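Local coordinates for protein porin (PDB 3T24) that forms an outer-membrane beta-barrel channel of the OprD family that probably lets small carboxylate-bearing solutes cross the outer membrane of Pseudomonas aeruginosa, at residues A[299-304]-A[387-392]; A[328-333]-A[356-361]. All coordinates share one frame; numbering follows the deposited sequence.

Contact 1 (A[299-304]-A[387-392]). With SO4 (sulfate ion), chain F.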
ATOM      1  N   ILE A 299      -0.586  -6.837   6.891  1.00 30.55           N
ATOM      2  CA  ILE A 299       0.802  -7.293   6.766  1.00 30.49           C
ATOM      3  C   ILE A 299       0.989  -8.202   5.550  1.00 34.60           C
ATOM      4  O   ILE A 299       0.303  -8.030   4.544  1.00 32.18           O
ATOM      5  CB  ILE A 299       1.317  -7.961   8.071  1.00 25.58           C
ATOM      6  CG1 ILE A 299       0.431  -9.154   8.489  1.00 27.47           C
ATOM      7  CG2 ILE A 299       1.381  -6.914   9.171  1.00 26.73           C
ATOM      8  CD1 ILE A 299       0.972  -9.949   9.702  1.00 33.22           C
ATOM      9  N   GLN A 300       1.898  -9.171   5.621  1.00 34.30           N
ATOM     10  CA  GLN A 300       2.275  -9.841   4.382  1.00 33.98           C
ATOM     11  C   GLN A 300       1.146 -10.654   3.789  1.00 31.80           C
ATOM     12  O   GLN A 300       0.872 -10.558   2.597  1.00 30.59           O
ATOM     13  CB  GLN A 300       3.546 -10.685   4.519  1.00 33.66           C
ATOM     14  CG  GLN A 300       4.020 -11.281   3.185  1.00 31.64           C
ATOM     15  CD  GLN A 300       5.391 -11.968   3.290  1.00 40.52           C
ATOM     16  OE1 GLN A 300       6.231 -11.603   4.130  1.00 41.15           O
ATOM     17  NE2 GLN A 300       5.615 -12.975   2.444  1.00 40.47           N
ATOM     18  N   ILE A 301       0.477 -11.460   4.606  1.00 29.98           N
ATOM     19  CA  ILE A 301      -0.550 -12.327   4.037  1.00 25.01           C
ATOM     20  C   ILE A 301      -1.949 -11.838   4.346  1.00 32.02           C
ATOM     21  O   ILE A 301      -2.765 -11.709   3.437  1.00 34.78           O
ATOM     22  CB  ILE A 301      -0.405 -13.773   4.483  1.00 29.04           C
ATOM     23  CG1 ILE A 301       0.948 -14.354   4.035  1.00 33.37           C
ATOM     24  CG2 ILE A 301      -1.536 -14.587   3.911  1.00 26.96           C
ATOM     25  CD1 ILE A 301       1.224 -15.790   4.582  1.00 30.19           C
ATOM     26  N   GLY A 302      -2.206 -11.536   5.619  1.00 28.51           N
ATOM     27  CA  GLY A 302      -3.531 -11.145   6.064  1.00 25.63           C
ATOM     28  C   GLY A 302      -3.705  -9.658   6.332  1.00 27.88           C
ATOM     29  O   GLY A 302      -2.767  -8.961   6.728  1.00 31.24           O
ATOM     30  N   ASP A 303      -4.910  -9.155   6.099  1.00 23.02           N
ATOM     31  CA  ASP A 303      -5.208  -7.776   6.467  1.00 26.22           C
ATOM     32  C   ASP A 303      -5.995  -7.654   7.787  1.00 26.85           C
ATOM     33  O   ASP A 303      -6.245  -6.553   8.280  1.00 32.12           O
ATOM     34  CB  ASP A 303      -5.902  -7.044   5.321  1.00 30.07           C
ATOM     35  CG  ASP A 303      -7.217  -7.649   4.953  1.00 42.02           C
ATOM     36  OD1 ASP A 303      -7.722  -8.537   5.678  1.00 49.24           O
ATOM     37  OD2 ASP A 303      -7.768  -7.214   3.924  1.00 48.00           O
ATOM     38  N   PHE A 304      -6.369  -8.797   8.357  1.00 22.39           N
ATOM     39  CA  PHE A 304      -7.076  -8.840   9.630  1.00 24.91           C
ATOM     40  C   PHE A 304      -8.257  -7.905   9.640  1.00 30.09           C
ATOM     41  O   PHE A 304      -8.564  -7.270  10.645  1.00 33.49           O
ATOM     42  CB  PHE A 304      -6.106  -8.562  10.779  1.00 27.31           C
ATOM     43  CG  PHE A 304      -5.054  -9.605  10.887  1.00 28.68           C
ATOM     44  CD1 PHE A 304      -5.225 -10.682  11.719  1.00 26.49           C
ATOM     45  CD2 PHE A 304      -3.928  -9.552  10.076  1.00 26.89           C
ATOM     46  CE1 PHE A 304      -4.261 -11.679  11.794  1.00 31.73           C
ATOM     47  CE2 PHE A 304      -2.985 -10.537  10.130  1.00 28.78           C
ATOM     48  CZ  PHE A 304      -3.146 -11.611  10.988  1.00 29.50           C
ATOM     49  N   TYR A 387      -1.359 -21.098   4.866  1.00 31.34           N
ATOM     50  CA  TYR A 387      -0.134 -21.243   4.083  1.00 34.18           C
ATOM     51  C   TYR A 387       1.065 -20.456   4.567  1.00 27.82           C
ATOM     52  O   TYR A 387       0.927 -19.495   5.310  1.00 34.21           O
ATOM     53  CB  TYR A 387      -0.375 -20.971   2.601  1.00 36.48           C
ATOM     54  CG  TYR A 387      -0.992 -19.638   2.284  1.00 39.52           C
ATOM     55  CD1 TYR A 387      -2.370 -19.460   2.333  1.00 44.74           C
ATOM     56  CD2 TYR A 387      -0.207 -18.564   1.894  1.00 48.10           C
ATOM     57  CE1 TYR A 387      -2.948 -18.251   2.006  1.00 45.50           C
ATOM     58  CE2 TYR A 387      -0.783 -17.335   1.569  1.00 45.98           C
ATOM     59  CZ  TYR A 387      -2.152 -17.195   1.619  1.00 45.66           C
ATOM     60  OH  TYR A 387      -2.733 -15.990   1.309  1.00 53.82           O
ATOM     61  N   ASP A 388       2.237 -20.930   4.149  1.00 28.86           N
ATOM     62  CA  ASP A 388       3.505 -20.217   4.258  1.00 33.34           C
ATOM     63  C   ASP A 388       3.851 -19.626   2.905  1.00 37.65           C
ATOM     64  O   ASP A 388       3.415 -20.117   1.862  1.00 38.54           O
ATOM     65  CB  ASP A 388       4.637 -21.169   4.655  1.00 35.71           C
ATOM     66  CG  ASP A 388       4.305 -21.988   5.899  1.00 45.85           C
ATOM     67  OD1 ASP A 388       4.789 -23.143   6.011  1.00 49.07           O
ATOM     68  OD2 ASP A 388       3.562 -21.471   6.759  1.00 40.91           O
ATOM     69  N   GLU A 389       4.684 -18.597   2.916  1.00 42.73           N
ATOM     70  CA  GLU A 389       5.002 -17.896   1.690  1.00 39.27           C
ATOM     71  C   GLU A 389       6.345 -17.219   1.832  1.00 38.03           C
ATOM     72  O   GLU A 389       6.642 -16.637   2.871  1.00 39.17           O
ATOM     73  CB  GLU A 389       3.893 -16.882   1.406  1.00 36.06           C
ATOM     74  CG  GLU A 389       4.088 -15.972   0.239  1.00 42.38           C
ATOM     75  CD  GLU A 389       2.949 -14.957   0.143  1.00 50.29           C
ATOM     76  OE1 GLU A 389       1.849 -15.348  -0.299  1.00 52.62           O
ATOM     77  OE2 GLU A 389       3.141 -13.780   0.526  1.00 50.55           O
ATOM     78  N   ASN A 390       7.167 -17.332   0.794  1.00 40.51           N
ATOM     79  CA  ASN A 390       8.431 -16.602   0.707  1.00 40.60           C
ATOM     80  C   ASN A 390       8.436 -15.738  -0.544  1.00 38.76           C
ATOM     81  O   ASN A 390       8.096 -16.208  -1.628  1.00 41.27           O
ATOM     82  CB  ASN A 390       9.636 -17.558   0.653  1.00 37.89           C
ATOM     83  CG  ASN A 390       9.749 -18.426   1.890  1.00 46.02           C
ATOM     84  OD1 ASN A 390      10.328 -18.023   2.903  1.00 52.09           O
ATOM     85  ND2 ASN A 390       9.192 -19.627   1.818  1.00 44.03           N
ATOM     86  N   ARG A 391       8.818 -14.479  -0.384  1.00 39.38           N
ATOM     87  CA  ARG A 391       9.070 -13.593  -1.515  1.00 38.51           C
ATOM     88  C   ARG A 391      10.526 -13.167  -1.540  1.00 40.97           C
ATOM     89  O   ARG A 391      11.063 -12.703  -0.529  1.00 40.83           O
ATOM     90  CB  ARG A 391       8.248 -12.321  -1.405  1.00 37.43           C
ATOM     91  CG  ARG A 391       6.787 -12.548  -1.313  1.00 45.18           C
ATOM     92  CD  ARG A 391       6.070 -11.275  -1.015  1.00 42.60           C
ATOM     93  NE  ARG A 391       4.690 -11.580  -0.712  1.00 42.27           N
ATOM     94  CZ  ARG A 391       3.658 -11.048  -1.342  1.00 46.04           C
ATOM     95  NH1 ARG A 391       3.852 -10.171  -2.319  1.00 47.22           N
ATOM     96  NH2 ARG A 391       2.432 -11.393  -0.983  1.00 49.68           N
ATOM     97  N   LEU A 392      11.152 -13.295  -2.701  1.00 41.97           N
ATOM     98  CA  LEU A 392      12.440 -12.646  -2.936  1.00 42.34           C
ATOM     99  C   LEU A 392      12.272 -11.570  -4.011  1.00 41.88           C
ATOM    100  O   LEU A 392      11.787 -11.843  -5.113  1.00 41.65           O
ATOM    101  CB  LEU A 392      13.486 -13.669  -3.363  1.00 45.97           C
ATOM    102  CG  LEU A 392      14.963 -13.224  -3.272  1.00 54.36           C
ATOM    103  CD1 LEU A 392      15.350 -13.204  -1.780  1.00 55.17           C
ATOM    104  CD2 LEU A 392      15.846 -14.215  -4.064  1.00 53.19           C
TER
HETATM  105  S   SO4 F 397       0.262  -9.093  -2.137  1.00 57.41           S
HETATM  106  O1  SO4 F 397       0.155  -8.221  -0.970  1.00 59.24           O
HETATM  107  O2  SO4 F 397       1.522  -8.865  -2.839  1.00 65.56           O
HETATM  108  O3  SO4 F 397       0.240 -10.502  -1.763  1.00 60.61           O
HETATM  109  O4  SO4 F 397      -0.870  -8.792  -3.015  1.00 60.83           O
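Gln300 reaches from the loop 299-304 to the charged side chains of strand 387-392, and Ile301 beside it packs against the ring of Tyr387. The Gln300 chain leaves CB with CG anti to the backbone N (chi1 -174°) and stays extended, which carries its amide to Glu389 and Arg391. CG passes 3.8 Å from OE2 of Glu389, and CD lies 4.1 Å from NE of Arg391. At the tip NE2 donates an almost straight hydrogen bond of 3.2 Å to Glu389 OE2, on the anti side of that oxygen and lying in Gln300's own amide plane. The amide stands nearly perpendicular to the Arg391 guanidinium, with NE2 at the guanidinium's edge. A neutral amide suits this place, since it can donate to the carboxylate without adding another positive charge beside the arginine.

Glu389 OE2 is gripped three times: Arg391 NE and NH2 also bond to it, side-on, from above the carboxylate plane, with NH2 at 2.9 Å as a salt bridge. The other oxygen, OE1, pairs with Arg26. Arg391 turns its remaining edge to a sulfate ion, probably from the crystallisation liquor, and NH1 donates to sulfate O2 at 2.7 Å. Ser130, Arg131 and Arg163 also hydrogen-bond to the anion.

Ile301 supplies the apolar part: its CG2 lies 3.2 Å from OH of Tyr387 and meets the ring obliquely, while CD1 runs back toward CE2 of the same ring. A branched chain suits the place because CG2 and CD1 can meet the ring at two points.

Here the loop between strands 270-280 and 310-319 meets the inner barrel wall. Two arginines and an amide around one buried carboxylate would be expected to keep Glu389 ionised, and the Arg26-Arg391 cluster is consistent with the arginine-rich constriction of OprD-family channels.

Contact 2 (A[328-333]-A[356-361]). With SO4 (sulfate ion), chain I.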
ATOM      1  N   LEU A 328      21.860  -3.163   5.734  1.00 64.66           N
ATOM      2  CA  LEU A 328      21.222  -4.411   6.136  1.00 61.79           C
ATOM      3  C   LEU A 328      20.191  -4.125   7.219  1.00 59.23           C
ATOM      4  O   LEU A 328      20.521  -3.569   8.268  1.00 62.20           O
ATOM      5  CB  LEU A 328      22.261  -5.391   6.679  1.00 61.69           C
ATOM      6  CG  LEU A 328      21.710  -6.660   7.338  1.00 65.20           C
ATOM      7  CD1 LEU A 328      20.991  -7.547   6.322  1.00 58.25           C
ATOM      8  CD2 LEU A 328      22.799  -7.440   8.077  1.00 66.18           C
ATOM      9  N   THR A 329      18.946  -4.506   6.965  1.00 53.81           N
ATOM     10  CA  THR A 329      17.879  -4.298   7.935  1.00 58.30           C
ATOM     11  C   THR A 329      17.126  -5.589   8.250  1.00 56.60           C
ATOM     12  O   THR A 329      16.983  -6.465   7.398  1.00 55.56           O
ATOM     13  CB  THR A 329      16.862  -3.221   7.466  1.00 53.03           C
ATOM     14  OG1 THR A 329      16.310  -3.580   6.189  1.00 48.86           O
ATOM     15  CG2 THR A 329      17.526  -1.866   7.369  1.00 51.47           C
ATOM     16  N   PHE A 330      16.656  -5.695   9.487  1.00 54.16           N
ATOM     17  CA  PHE A 330      15.872  -6.833   9.915  1.00 51.79           C
ATOM     18  C   PHE A 330      14.540  -6.317  10.385  1.00 56.12           C
ATOM     19  O   PHE A 330      14.436  -5.196  10.884  1.00 66.28           O
ATOM     20  CB  PHE A 330      16.560  -7.572  11.061  1.00 60.56           C
ATOM     21  CG  PHE A 330      15.746  -8.710  11.625  1.00 64.20           C
ATOM     22  CD1 PHE A 330      15.704  -9.937  10.982  1.00 66.15           C
ATOM     23  CD2 PHE A 330      15.035  -8.555  12.805  1.00 63.88           C
ATOM     24  CE1 PHE A 330      14.958 -10.988  11.498  1.00 65.41           C
ATOM     25  CE2 PHE A 330      14.293  -9.600  13.328  1.00 65.61           C
ATOM     26  CZ  PHE A 330      14.253 -10.817  12.672  1.00 65.60           C
ATOM     27  N   MET A 331      13.511  -7.129  10.213  1.00 49.39           N
ATOM     28  CA  MET A 331      12.208  -6.802  10.752  1.00 46.03           C
ATOM     29  C   MET A 331      11.477  -8.098  11.029  1.00 49.16           C
ATOM     30  O   MET A 331      11.592  -9.055  10.268  1.00 51.63           O
ATOM     31  CB  MET A 331      11.411  -5.910   9.783  1.00 40.85           C
ATOM     32  CG  MET A 331      10.050  -5.458  10.338  1.00 51.13           C
ATOM     33  SD  MET A 331       8.758  -6.740  10.366  1.00 50.16           S
ATOM     34  CE  MET A 331       8.282  -6.775   8.642  1.00 37.89           C
ATOM     35  N   THR A 332      10.752  -8.144  12.138  1.00 51.87           N
ATOM     36  CA  THR A 332       9.840  -9.248  12.384  1.00 45.01           C
ATOM     37  C   THR A 332       8.595  -8.732  13.081  1.00 42.03           C
ATOM     38  O   THR A 332       8.651  -7.780  13.857  1.00 45.19           O
ATOM     39  CB  THR A 332      10.482 -10.396  13.198  1.00 47.52           C
ATOM     40  OG1 THR A 332       9.591 -11.518  13.203  1.00 47.11           O
ATOM     41  CG2 THR A 332      10.766  -9.976  14.637  1.00 47.35           C
ATOM     42  N   ARG A 333       7.464  -9.349  12.778  1.00 38.93           N
ATOM     43  CA  ARG A 333       6.219  -8.959  13.407  1.00 39.86           C
ATOM     44  C   ARG A 333       5.277 -10.138  13.583  1.00 42.89           C
ATOM     45  O   ARG A 333       5.336 -11.139  12.857  1.00 38.81           O
ATOM     46  CB  ARG A 333       5.525  -7.857  12.604  1.00 35.93           C
ATOM     47  CG  ARG A 333       5.158  -8.279  11.207  1.00 33.50           C
ATOM     48  CD  ARG A 333       4.771  -7.109  10.332  1.00 31.25           C
ATOM     49  NE  ARG A 333       4.715  -7.506   8.925  1.00 34.16           N
ATOM     50  CZ  ARG A 333       4.716  -6.636   7.921  1.00 39.40           C
ATOM     51  NH1 ARG A 333       4.765  -5.339   8.182  1.00 41.98           N
ATOM     52  NH2 ARG A 333       4.669  -7.054   6.666  1.00 42.49           N
ATOM     53  N   MET A 356       8.772 -12.271   8.774  1.00 44.77           N
ATOM     54  CA  MET A 356      10.188 -12.007   8.960  1.00 48.19           C
ATOM     55  C   MET A 356      10.771 -11.405   7.651  1.00 49.32           C
ATOM     56  O   MET A 356      10.728 -12.034   6.598  1.00 49.63           O
ATOM     57  CB  MET A 356      10.888 -13.307   9.373  1.00 48.71           C
ATOM     58  CG  MET A 356      12.282 -13.144   9.956  1.00 63.01           C
ATOM     59  SD  MET A 356      13.618 -13.377   8.758  1.00127.64           S
ATOM     60  CE  MET A 356      13.553 -15.147   8.486  1.00 71.05           C
ATOM     61  N   ASP A 357      11.276 -10.176   7.717  1.00 46.82           N
ATOM     62  CA  ASP A 357      11.892  -9.528   6.555  1.00 47.02           C
ATOM     63  C   ASP A 357      13.369  -9.286   6.742  1.00 50.50           C
ATOM     64  O   ASP A 357      13.797  -8.766   7.765  1.00 56.51           O
ATOM     65  CB  ASP A 357      11.211  -8.196   6.246  1.00 49.94           C
ATOM     66  CG  ASP A 357       9.785  -8.376   5.759  1.00 59.32           C
ATOM     67  OD1 ASP A 357       9.257  -9.502   5.874  1.00 55.37           O
ATOM     68  OD2 ASP A 357       9.193  -7.393   5.260  1.00 68.01           O
ATOM     69  N   ILE A 358      14.150  -9.672   5.744  1.00 52.61           N
ATOM     70  CA  ILE A 358      15.565  -9.342   5.717  1.00 52.54           C
ATOM     71  C   ILE A 358      15.890  -8.635   4.415  1.00 51.11           C
ATOM     72  O   ILE A 358      15.586  -9.135   3.340  1.00 56.32           O
ATOM     73  CB  ILE A 358      16.450 -10.588   5.889  1.00 55.30           C
ATOM     74  CG1 ILE A 358      16.098 -11.294   7.202  1.00 60.06           C
ATOM     75  CG2 ILE A 358      17.909 -10.194   5.887  1.00 51.09           C
ATOM     76  CD1 ILE A 358      17.040 -12.443   7.589  1.00 62.28           C
ATOM     77  N   ALA A 359      16.493  -7.460   4.514  1.00 52.41           N
ATOM     78  CA  ALA A 359      16.766  -6.638   3.340  1.00 50.76           C
ATOM     79  C   ALA A 359      18.187  -6.080   3.344  1.00 52.48           C
ATOM     80  O   ALA A 359      18.672  -5.590   4.362  1.00 59.26           O
ATOM     81  CB  ALA A 359      15.761  -5.502   3.243  1.00 44.04           C
ATOM     82  N   TYR A 360      18.843  -6.158   2.193  1.00 53.11           N
ATOM     83  CA  TYR A 360      20.188  -5.626   2.035  1.00 56.20           C
ATOM     84  C   TYR A 360      20.297  -4.738   0.793  1.00 58.58           C
ATOM     85  O   TYR A 360      19.767  -5.058  -0.281  1.00 51.28           O
ATOM     86  CB  TYR A 360      21.222  -6.754   1.976  1.00 55.83           C
ATOM     87  CG  TYR A 360      22.651  -6.252   1.945  1.00 63.66           C
ATOM     88  CD1 TYR A 360      23.226  -5.688   3.073  1.00 68.16           C
ATOM     89  CD2 TYR A 360      23.417  -6.333   0.787  1.00 63.67           C
ATOM     90  CE1 TYR A 360      24.526  -5.220   3.061  1.00 73.60           C
ATOM     91  CE2 TYR A 360      24.728  -5.864   0.762  1.00 72.79           C
ATOM     92  CZ  TYR A 360      25.277  -5.312   1.906  1.00 76.05           C
ATOM     93  OH  TYR A 360      26.571  -4.841   1.903  1.00 70.11           O
ATOM     94  N   VAL A 361      20.977  -3.610   0.960  1.00 62.60           N
ATOM     95  CA  VAL A 361      21.274  -2.713  -0.147  1.00 55.15           C
ATOM     96  C   VAL A 361      22.773  -2.514  -0.226  1.00 58.99           C
ATOM     97  O   VAL A 361      23.395  -2.073   0.743  1.00 63.92           O
ATOM     98  CB  VAL A 361      20.587  -1.356   0.032  1.00 53.85           C
ATOM     99  CG1 VAL A 361      21.012  -0.396  -1.079  1.00 54.76           C
ATOM    100  CG2 VAL A 361      19.086  -1.535   0.030  1.00 50.29           C
TER
HETATM  101  S   SO4 I 400       7.055  -3.048   5.627  1.00115.89           S
HETATM  102  O1  SO4 I 400       5.960  -4.007   5.762  1.00114.54           O
HETATM  103  O2  SO4 I 400       8.337  -3.716   5.838  1.00116.48           O
HETATM  104  O3  SO4 I 400       7.033  -2.499   4.273  1.00119.82           O
HETATM  105  O4  SO4 I 400       6.904  -1.976   6.610  1.00110.80           O
HETATM  106  O   HOH W   1       6.658  -9.248   5.523  1.00 39.39           O
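Segments 328-333 and 356-361 run antiparallel, their axes 4.7 Å apart, and the hydrogen-bonded pairs Thr329-Ala359 and Met331-Asp357 each exchange two backbone bonds. Leu328, Phe330, Met356, Ile358 and Tyr360 share one face. Phe330, with CG anti to the backbone N (chi1 176°), brings CE1 to 3.8 Å from CG of Met356, whose sulfur makes an oblique Met-aromatic contact with the ring. CG1 of Ile358 meets the same ring at its edge, 4.0 Å from CD1 of Phe330. Farther along, Leu328 sets CB against the edge of the Tyr360 ring, 3.7 Å from CD1 of Tyr360, and its own CD1 beside CG2 of Ile358. Large apolar and aromatic groups suit a surface that probably faces lipid.

The opposite face is more polar. Met331, bent at chi2 and chi3, lays CE 3.6 Å from CG of Asp357 and over the centre of one face of the Arg333 guanidinium; a flexible thioether can bend to touch both groups. A water links Asp357 and Arg333, donating to Asp357 OD1 at 2.6 Å and accepting a weak bond from Arg333 NH2. Arg333 NE makes a salt bridge with Asp355, and NH1 bonds to a sulfate ion that Arg315 also holds. Alternating apolar and polar side chains along neighbouring antiparallel strands are the hallmark of a porin beta-barrel wall, built here from a beta hairpin.

The centres of contacts 1 and 2 lie about 15 Å apart. Along the chain the order is loop 299-304, strand 328-341, strand 348-361 and strand 386-399, so both halves of contact 2 fall between the halves of contact 1. Contact 2 joins neighbouring wall strands of a hairpin, whereas contact 1 brings the loop between strands 270-280 and 310-319 against a wall strand farther along. The two meet where Ile299 CG2 packs 3.4 Å from Arg333 NE. Strand 348-361 also holds the loop, where Glu353 and Asp355 accept backbone N-H bonds from Gln300, Ile301 and Gly302. The loop thus lies against the polar side of the barrel wall, where it probably helps shape the channel.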